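Local structure of TgTwinScan_2721 - E2 domain (Toxoplasma gondii, 2F4Z) at residues A67-G71 with G72-R76. The protein is probably a ubiquitin-conjugating (E2) enzyme, which would carry activated ubiquitin as a thioester on a cysteine and pass it on to target proteins. Sequence-based numbering, arbitrary orientation.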
ATOM      1  N   ALA A  67       1.649 -14.891  -8.994  1.00 29.95           N
ATOM      2  CA  ALA A  67       2.919 -15.272  -8.385  1.00 30.76           C
ATOM      3  C   ALA A  67       2.891 -16.752  -8.001  1.00 31.27           C
ATOM      4  O   ALA A  67       1.821 -17.334  -7.737  1.00 31.14           O
ATOM      5  CB  ALA A  67       3.236 -14.360  -7.173  1.00 28.85           C
ATOM      6  N   GLN A  68       4.068 -17.352  -7.990  1.00 31.35           N
ATOM      7  CA  GLN A  68       4.231 -18.698  -7.528  1.00 33.21           C
ATOM      8  C   GLN A  68       5.518 -18.760  -6.806  1.00 33.30           C
ATOM      9  O   GLN A  68       6.477 -18.097  -7.223  1.00 32.33           O
ATOM     10  CB  GLN A  68       4.407 -19.647  -8.700  1.00 33.35           C
ATOM     11  CG  GLN A  68       3.196 -19.732  -9.511  1.00 38.55           C
ATOM     12  CD  GLN A  68       3.425 -20.469 -10.795  1.00 43.87           C
ATOM     13  OE1 GLN A  68       4.573 -20.756 -11.205  1.00 43.46           O
ATOM     14  NE2 GLN A  68       2.328 -20.777 -11.454  1.00 44.59           N
ATOM     15  N   ILE A  69       5.583 -19.627  -5.803  1.00 33.24           N
ATOM     16  CA  ILE A  69       6.856 -19.928  -5.232  1.00 33.81           C
ATOM     17  C   ILE A  69       7.611 -20.864  -6.146  1.00 34.00           C
ATOM     18  O   ILE A  69       7.022 -21.474  -7.032  1.00 34.36           O
ATOM     19  CB  ILE A  69       6.857 -20.345  -3.703  1.00 34.75           C
ATOM     20  CG1 ILE A  69       6.899 -21.836  -3.531  1.00 36.65           C
ATOM     21  CG2 ILE A  69       5.773 -19.600  -2.867  1.00 35.59           C
ATOM     22  CD1 ILE A  69       6.917 -22.210  -2.093  1.00 46.72           C
ATOM     23  N   VAL A  70       8.928 -20.896  -5.954  1.00 33.53           N
ATOM     24  CA  VAL A  70       9.855 -21.597  -6.799  1.00 35.03           C
ATOM     25  C   VAL A  70      10.660 -22.613  -6.005  1.00 36.34           C
ATOM     26  O   VAL A  70      11.268 -22.286  -4.987  1.00 37.75           O
ATOM     27  CB  VAL A  70      10.804 -20.593  -7.482  1.00 34.89           C
ATOM     28  CG1 VAL A  70      11.998 -21.325  -8.158  1.00 35.42           C
ATOM     29  CG2 VAL A  70      10.020 -19.751  -8.477  1.00 31.11           C
ATOM     30  N   GLY A  71      10.635 -23.866  -6.442  1.00 38.49           N
ATOM     31  CA  GLY A  71      11.530 -24.917  -5.888  1.00 39.34           C
ATOM     32  C   GLY A  71      11.210 -25.291  -4.449  1.00 40.50           C
ATOM     33  O   GLY A  71      12.126 -25.701  -3.694  1.00 41.65           O
ATOM     34  N   GLY A  72       9.947 -25.115  -4.046  1.00 39.39           N
ATOM     35  CA  GLY A  72       9.613 -25.197  -2.610  1.00 39.56           C
ATOM     36  C   GLY A  72      10.058 -24.111  -1.613  1.00 39.88           C
ATOM     37  O   GLY A  72       9.689 -24.173  -0.424  1.00 40.34           O
ATOM     38  N   ASP A  73      10.805 -23.092  -2.070  1.00 39.22           N
ATOM     39  CA  ASP A  73      11.296 -21.981  -1.196  1.00 38.18           C
ATOM     40  C   ASP A  73      10.347 -20.767  -1.195  1.00 37.32           C
ATOM     41  O   ASP A  73      10.204 -20.125  -2.243  1.00 38.87           O
ATOM     42  CB  ASP A  73      12.659 -21.538  -1.742  1.00 38.22           C
ATOM     43  CG  ASP A  73      13.416 -20.681  -0.793  1.00 38.27           C
ATOM     44  OD1 ASP A  73      14.626 -20.545  -0.976  1.00 41.48           O
ATOM     45  OD2 ASP A  73      12.837 -20.098   0.128  1.00 40.42           O
ATOM     46  N   ILE A  74       9.719 -20.412  -0.070  1.00 35.24           N
ATOM     47  CA  ILE A  74       8.801 -19.227  -0.042  1.00 33.89           C
ATOM     48  C   ILE A  74       9.545 -17.861  -0.156  1.00 31.49           C
ATOM     49  O   ILE A  74       8.895 -16.820  -0.152  1.00 29.42           O
ATOM     50  CB  ILE A  74       7.985 -19.035   1.288  1.00 33.65           C
ATOM     51  CG1 ILE A  74       8.506 -19.902   2.377  1.00 36.76           C
ATOM     52  CG2 ILE A  74       6.414 -18.863   1.067  1.00 34.07           C
ATOM     53  CD1 ILE A  74       9.753 -19.331   2.959  1.00 39.54           C
ATOM     54  N   HIS A  75      10.883 -17.899  -0.157  1.00 30.35           N
ATOM     55  CA  HIS A  75      11.768 -16.727  -0.372  1.00 29.15           C
ATOM     56  C   HIS A  75      12.216 -16.595  -1.821  1.00 28.13           C
ATOM     57  O   HIS A  75      12.994 -15.698  -2.158  1.00 27.62           O
ATOM     58  CB  HIS A  75      12.984 -16.791   0.556  1.00 29.98           C
ATOM     59  CG  HIS A  75      12.653 -16.402   1.956  1.00 32.78           C
ATOM     60  ND1 HIS A  75      12.209 -17.305   2.889  1.00 34.97           N
ATOM     61  CD2 HIS A  75      12.600 -15.185   2.555  1.00 35.24           C
ATOM     62  CE1 HIS A  75      11.930 -16.675   4.014  1.00 36.00           C
ATOM     63  NE2 HIS A  75      12.168 -15.390   3.846  1.00 34.96           N
ATOM     64  N   ARG A  76      11.737 -17.491  -2.683  1.00 25.53           N
ATOM     65  CA  ARG A  76      12.033 -17.380  -4.101  1.00 27.28           C
ATOM     66  C   ARG A  76      10.729 -17.530  -4.879  1.00 27.19           C
ATOM     67  O   ARG A  76      10.034 -18.559  -4.781  1.00 28.24           O
ATOM     68  CB  ARG A  76      13.093 -18.423  -4.503  1.00 28.21           C
ATOM     69  CG  ARG A  76      13.568 -18.261  -5.952  1.00 32.50           C
ATOM     70  CD  ARG A  76      14.295 -16.897  -6.143  1.00 38.14           C
ATOM     71  NE  ARG A  76      14.949 -16.808  -7.437  1.00 42.19           N
ATOM     72  CZ  ARG A  76      16.210 -17.154  -7.669  1.00 44.52           C
ATOM     73  NH1 ARG A  76      16.694 -17.024  -8.898  1.00 49.08           N
ATOM     74  NH2 ARG A  76      16.983 -17.628  -6.693  1.00 42.05           N
TER
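Val-70 and Arg-76 close a connection that bends twice in seven residues, a type I' turn from Val-70 to Asp-73 running straight into a type I turn from Asp-73 to Arg-76. Both backbone polar atoms of Val-70 are bonded: its N donates to Arg-76 O at 2.8 Å, and its O accepts from Asp-73 N at 3.1 Å. Gly-71 and Gly-72 form the first corner, both with positive phi (68° and 70°), a backbone region that glycine enters most easily. At the second, the Asp-73 carboxylate folds back in an Asx turn, where OD2 takes the N-H of His-75 at 3.0 Å, approached from above the carboxylate plane; the short side chain of aspartate puts a carboxylate oxygen close to the N-H two residues on.

Side-chain contacts flank the turns. Ile-69 uses both branches: CD1 reaches the Gly-72 carbonyl carbon at 3.7 Å, while CG2 lies alongside CG2 of Ile-74 at 4.1 Å. Both isoleucines also touch helix 33-46, Ile-69 at Leu-41 and Ile-74 at Gln-34. Val-70 and Arg-76 run side by side, the valine CB 3.9 Å from the arginine CG. With CG anti to the backbone N (chi1 -174°), the arginine sets this methylene beside the valine; the chain then bends at chi2 and carries its guanidinium to a salt bridge from NE to Asp-97 on strand 93-99. Long and amphipathic, arginine can serve both partners. The whole is a surface loop linking strands 65-70 and 77-82, the first two of the four-stranded antiparallel meander of the ubiquitin-conjugating (UBC) fold.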